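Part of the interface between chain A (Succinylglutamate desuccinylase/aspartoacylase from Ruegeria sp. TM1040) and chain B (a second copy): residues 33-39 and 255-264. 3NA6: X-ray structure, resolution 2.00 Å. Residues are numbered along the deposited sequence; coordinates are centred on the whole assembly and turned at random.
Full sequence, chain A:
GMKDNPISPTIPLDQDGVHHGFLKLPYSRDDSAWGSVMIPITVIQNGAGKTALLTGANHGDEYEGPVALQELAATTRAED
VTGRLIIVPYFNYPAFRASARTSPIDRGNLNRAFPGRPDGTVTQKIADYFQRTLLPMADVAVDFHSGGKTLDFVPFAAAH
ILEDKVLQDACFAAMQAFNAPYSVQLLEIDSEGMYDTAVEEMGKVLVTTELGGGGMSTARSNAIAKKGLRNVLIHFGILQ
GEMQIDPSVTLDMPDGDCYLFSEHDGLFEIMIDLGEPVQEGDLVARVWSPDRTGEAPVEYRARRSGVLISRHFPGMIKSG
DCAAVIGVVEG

Chain A 33-39: AWGSVMI
Chain B, residues 255-264: DGDCYLFSEH

Two protein segments can pack closely without a single hydrogen bond between them, for instance when alternate side chains of one lie against the other. The contact between residues 33-39 of chain A and 255-264 of chain B, which buries 324 Å² in total, illustrates the principle. The segments run in broadly the same direction, 37° apart, with W34(A) nearest C258(B) (CA to CA, 8.5 Å) and M38(A) nearest E263(B) (CA to CA, 7.6 Å).

A33(A) (phi/psi -64/-35) lies out of reach. W34(A) (-120/50; chi1 t, -151°; chi2 -30°) directs CA-to-CB toward chain B and supplies the broadest apolar surface. Its CZ2 lies 3.6 Å from O of G256(B), whose phi of 63° suits glycine, and its CE2 lies 3.7 Å from CB of C258(B) (-125/137; chi1 t). The edge of F261(B) (-80/138; chi1 m, -82°; chi2 -74°) meets the indole face in an offset edge-to-face pair, planes at 82°, with CD1 of W34(A) 4.1 Å from CZ of F261(B). The tryptophan backbone contributes too: O of W34(A) approaches CE1 at the edge of F261(B), 3.6 Å away.

G35(A) (-104/180) is extended and has no side chain; it makes no contact with chain B. S36(A) (-150/157; chi1 m, -36°) then faces the partner, its OG 3.7 Å from CE1 of F261(B); that small hydroxyl is hydrogen-bonded elsewhere in the structure, so its burial leaves it satisfied. V37(A) (-98/121; t) is out of reach, as extended-strand alternation predicts. Selenomethionine M38(A) (-100/92; m, m, m) points toward chain B again, its flexible chain bringing CE to 3.6 Å from CG of E263(B) (-105/15; chi1 m, chi2 t). I39(A) (-82/120; m, t) is out of reach.

Chain B braces its own loop: N of C258(B) donates to OD1 of D257(B) at 2.6 Å, and OH of Y259(B) to OD2 of D255(B), also 2.6 Å.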

ATOM      1  N   ALA A  33      -3.298   6.188  20.376  1.00 22.77           N
ATOM      2  CA  ALA A  33      -3.719   7.536  20.731  1.00 22.88           C
ATOM      3  C   ALA A  33      -2.814   8.111  21.809  1.00 24.49           C
ATOM      4  O   ALA A  33      -2.517   9.300  21.806  1.00 20.86           O
ATOM      5  CB  ALA A  33      -5.189   7.546  21.201  1.00 22.65           C
ATOM      6  N   TRP A  34      -2.351   7.270  22.722  1.00 21.77           N
ATOM      7  CA  TRP A  34      -1.551   7.767  23.844  1.00 24.04           C
ATOM      8  C   TRP A  34      -0.191   7.086  23.791  1.00 26.59           C
ATOM      9  O   TRP A  34       0.241   6.470  24.771  1.00 32.67           O
ATOM     10  CB  TRP A  34      -2.269   7.358  25.132  1.00 22.81           C
ATOM     11  CG  TRP A  34      -2.074   8.250  26.311  1.00 34.06           C
ATOM     12  CD1 TRP A  34      -0.981   9.029  26.606  1.00 46.55           C
ATOM     13  CD2 TRP A  34      -3.007   8.438  27.384  1.00 44.14           C
ATOM     14  NE1 TRP A  34      -1.187   9.693  27.801  1.00 49.34           N
ATOM     15  CE2 TRP A  34      -2.418   9.344  28.299  1.00 45.83           C
ATOM     16  CE3 TRP A  34      -4.268   7.897  27.676  1.00 35.94           C
ATOM     17  CZ2 TRP A  34      -3.056   9.739  29.466  1.00 48.25           C
ATOM     18  CZ3 TRP A  34      -4.901   8.293  28.816  1.00 40.97           C
ATOM     19  CH2 TRP A  34      -4.298   9.212  29.706  1.00 50.63           C
ATOM     20  N   GLY A  35       0.446   7.115  22.632  1.00 24.29           N
ATOM     21  CA  GLY A  35       1.681   6.350  22.402  1.00 22.71           C
ATOM     22  C   GLY A  35       2.939   7.199  22.430  1.00 22.30           C
ATOM     23  O   GLY A  35       2.869   8.420  22.641  1.00 22.37           O
ATOM     24  N   SER A  36       4.077   6.528  22.231  1.00 22.09           N
ATOM     25  CA  SER A  36       5.408   7.123  22.297  1.00 22.75           C
ATOM     26  C   SER A  36       6.388   6.414  21.358  1.00 24.52           C
ATOM     27  O   SER A  36       6.207   5.250  20.981  1.00 29.81           O
ATOM     28  CB  SER A  36       5.994   7.032  23.725  1.00 23.08           C
ATOM     29  OG  SER A  36       4.997   7.201  24.716  1.00 28.20           O
ATOM     30  N   VAL A  37       7.432   7.129  20.985  1.00 21.47           N
ATOM     31  CA  VAL A  37       8.623   6.515  20.416  1.00 21.37           C
ATOM     32  C   VAL A  37       9.588   6.403  21.581  1.00 21.67           C
ATOM     33  O   VAL A  37       9.896   7.393  22.189  1.00 24.12           O
ATOM     34  CB  VAL A  37       9.216   7.363  19.315  1.00 20.67           C
ATOM     35  CG1 VAL A  37      10.514   6.707  18.771  1.00 24.06           C
ATOM     36  CG2 VAL A  37       8.208   7.533  18.190  1.00 24.78           C
HETATM   37  N   MSE A  38      10.016   5.189  21.895  1.00 22.87           N
HETATM   38  CA  MSE A  38      10.908   4.912  23.007  1.00 22.85           C
HETATM   39  C   MSE A  38      12.348   4.733  22.495  1.00 21.21           C
HETATM   40  O   MSE A  38      12.759   3.638  22.143  1.00 19.84           O
HETATM   41  CB  MSE A  38      10.426   3.649  23.745  1.00 21.91           C
HETATM   42  CG  MSE A  38       9.000   3.765  24.256  1.00 22.95           C
HETATM   43 SE   MSE A  38       8.887   4.962  25.810  0.75 27.01          SE
HETATM   44  CE  MSE A  38       9.267   3.611  27.174  1.00 27.75           C
ATOM     45  N   ILE A  39      13.120   5.819  22.457  1.00 19.64           N
ATOM     46  CA  ILE A  39      14.460   5.761  21.843  1.00 21.99           C
ATOM     47  C   ILE A  39      15.489   5.179  22.841  1.00 19.63           C
ATOM     48  O   ILE A  39      15.702   5.772  23.874  1.00 22.61           O
ATOM     49  CB  ILE A  39      14.929   7.159  21.421  1.00 21.02           C
ATOM     50  CG1 ILE A  39      13.911   7.795  20.488  1.00 26.22           C
ATOM     51  CG2 ILE A  39      16.307   7.086  20.733  1.00 13.07           C
ATOM     52  CD1 ILE A  39      14.320   9.183  20.017  1.00 24.37           C
TER
ATOM     53  N   ASP B 255      -4.290  14.089  36.982  1.00 72.19           N
ATOM     54  CA  ASP B 255      -3.377  15.029  36.344  1.00 72.61           C
ATOM     55  C   ASP B 255      -3.334  14.847  34.803  1.00 71.31           C
ATOM     56  O   ASP B 255      -2.447  15.400  34.148  1.00 73.28           O
ATOM     57  CB  ASP B 255      -1.978  14.957  36.977  1.00 73.18           C
ATOM     58  CG  ASP B 255      -1.437  13.551  37.048  1.00 74.19           C
ATOM     59  OD1 ASP B 255      -1.726  12.744  36.135  1.00 73.76           O
ATOM     60  OD2 ASP B 255      -0.719  13.262  38.025  1.00 74.80           O
ATOM     61  N   GLY B 256      -4.275  14.081  34.231  1.00 67.44           N
ATOM     62  CA  GLY B 256      -4.361  13.883  32.769  1.00 64.91           C
ATOM     63  C   GLY B 256      -3.164  13.179  32.124  1.00 62.24           C
ATOM     64  O   GLY B 256      -3.108  13.027  30.898  1.00 59.82           O
ATOM     65  N   ASP B 257      -2.211  12.758  32.953  1.00 59.77           N
ATOM     66  CA  ASP B 257      -0.956  12.173  32.497  1.00 58.36           C
ATOM     67  C   ASP B 257      -1.026  10.635  32.691  1.00 54.39           C
ATOM     68  O   ASP B 257      -1.979  10.120  33.293  1.00 51.95           O
ATOM     69  CB  ASP B 257       0.201  12.792  33.284  1.00 58.74           C
ATOM     70  CG  ASP B 257       1.537  12.709  32.549  1.00 65.13           C
ATOM     71  OD1 ASP B 257       1.813  11.691  31.871  1.00 66.52           O
ATOM     72  OD2 ASP B 257       2.329  13.669  32.676  1.00 71.77           O
ATOM     73  N   CYS B 258      -0.035   9.922  32.154  1.00 50.34           N
ATOM     74  CA  CYS B 258      -0.010   8.465  32.198  1.00 46.87           C
ATOM     75  C   CYS B 258       1.287   8.019  32.834  1.00 45.20           C
ATOM     76  O   CYS B 258       2.349   8.559  32.524  1.00 48.98           O
ATOM     77  CB  CYS B 258      -0.126   7.864  30.792  1.00 45.70           C
ATOM     78  SG  CYS B 258      -0.004   6.020  30.777  1.00 37.40           S
ATOM     79  N   TYR B 259       1.209   7.032  33.711  1.00 39.78           N
ATOM     80  CA  TYR B 259       2.394   6.571  34.417  1.00 42.69           C
ATOM     81  C   TYR B 259       2.746   5.121  34.142  1.00 40.25           C
ATOM     82  O   TYR B 259       3.824   4.674  34.504  1.00 43.35           O
ATOM     83  CB  TYR B 259       2.243   6.846  35.928  1.00 44.94           C
ATOM     84  CG  TYR B 259       2.012   8.324  36.161  1.00 52.03           C
ATOM     85  CD1 TYR B 259       3.076   9.233  36.104  1.00 63.73           C
ATOM     86  CD2 TYR B 259       0.732   8.824  36.362  1.00 59.21           C
ATOM     87  CE1 TYR B 259       2.867  10.608  36.278  1.00 63.97           C
ATOM     88  CE2 TYR B 259       0.510  10.193  36.547  1.00 65.54           C
ATOM     89  CZ  TYR B 259       1.580  11.077  36.499  1.00 68.05           C
ATOM     90  OH  TYR B 259       1.354  12.426  36.675  1.00 76.73           O
ATOM     91  N   LEU B 260       1.840   4.389  33.516  1.00 37.47           N
ATOM     92  CA  LEU B 260       2.062   2.988  33.233  1.00 35.39           C
ATOM     93  C   LEU B 260       2.200   2.856  31.737  1.00 33.93           C
ATOM     94  O   LEU B 260       1.324   2.360  31.056  1.00 33.26           O
ATOM     95  CB  LEU B 260       0.913   2.151  33.779  1.00 34.03           C
ATOM     96  CG  LEU B 260       0.776   2.197  35.297  1.00 37.42           C
ATOM     97  CD1 LEU B 260      -0.560   1.628  35.690  1.00 35.05           C
ATOM     98  CD2 LEU B 260       1.925   1.467  35.996  1.00 32.08           C
ATOM     99  N   PHE B 261       3.307   3.373  31.230  1.00 32.22           N
ATOM    100  CA  PHE B 261       3.662   3.218  29.851  1.00 34.79           C
ATOM    101  C   PHE B 261       4.270   1.822  29.683  1.00 34.28           C
ATOM    102  O   PHE B 261       5.024   1.364  30.532  1.00 34.71           O
ATOM    103  CB  PHE B 261       4.636   4.330  29.419  1.00 36.78           C
ATOM    104  CG  PHE B 261       3.940   5.637  29.063  1.00 45.72           C
ATOM    105  CD1 PHE B 261       3.224   5.762  27.858  1.00 46.38           C
ATOM    106  CD2 PHE B 261       3.975   6.742  29.940  1.00 54.86           C
ATOM    107  CE1 PHE B 261       2.554   6.953  27.524  1.00 44.77           C
ATOM    108  CE2 PHE B 261       3.294   7.966  29.610  1.00 45.76           C
ATOM    109  CZ  PHE B 261       2.602   8.069  28.414  1.00 41.36           C
ATOM    110  N   SER B 262       3.912   1.125  28.614  1.00 32.05           N
ATOM    111  CA  SER B 262       4.580  -0.119  28.312  1.00 29.45           C
ATOM    112  C   SER B 262       5.952   0.156  27.731  1.00 30.06           C
ATOM    113  O   SER B 262       6.103   1.045  26.897  1.00 27.51           O
ATOM    114  CB  SER B 262       3.817  -0.955  27.313  1.00 27.86           C
ATOM    115  OG  SER B 262       4.472  -2.200  27.178  1.00 27.42           O
ATOM    116  N   GLU B 263       6.926  -0.649  28.148  1.00 30.06           N
ATOM    117  CA  GLU B 263       8.266  -0.625  27.561  1.00 29.76           C
ATOM    118  C   GLU B 263       8.489  -1.846  26.653  1.00 30.24           C
ATOM    119  O   GLU B 263       9.636  -2.139  26.286  1.00 29.35           O
ATOM    120  CB  GLU B 263       9.327  -0.546  28.667  1.00 30.46           C
ATOM    121  CG  GLU B 263       9.293   0.780  29.437  1.00 30.69           C
ATOM    122  CD  GLU B 263      10.460   0.972  30.432  1.00 33.86           C
ATOM    123  OE1 GLU B 263      10.965  -0.025  30.975  1.00 34.35           O
ATOM    124  OE2 GLU B 263      10.857   2.138  30.679  1.00 30.58           O
ATOM    125  N   HIS B 264       7.393  -2.543  26.289  1.00 27.01           N
ATOM    126  CA  HIS B 264       7.456  -3.817  25.564  1.00 27.06           C
ATOM    127  C   HIS B 264       6.279  -3.991  24.618  1.00 25.59           C
ATOM    128  O   HIS B 264       5.176  -3.616  24.952  1.00 25.79           O
ATOM    129  CB  HIS B 264       7.413  -4.970  26.561  1.00 29.68           C
ATOM    130  CG  HIS B 264       8.519  -4.953  27.565  1.00 29.36           C
ATOM    131  ND1 HIS B 264       9.733  -5.577  27.349  1.00 25.09           N
ATOM    132  CD2 HIS B 264       8.598  -4.390  28.791  1.00 29.05           C
ATOM    133  CE1 HIS B 264      10.508  -5.402  28.401  1.00 29.82           C
ATOM    134  NE2 HIS B 264       9.849  -4.679  29.288  1.00 25.31           N
TER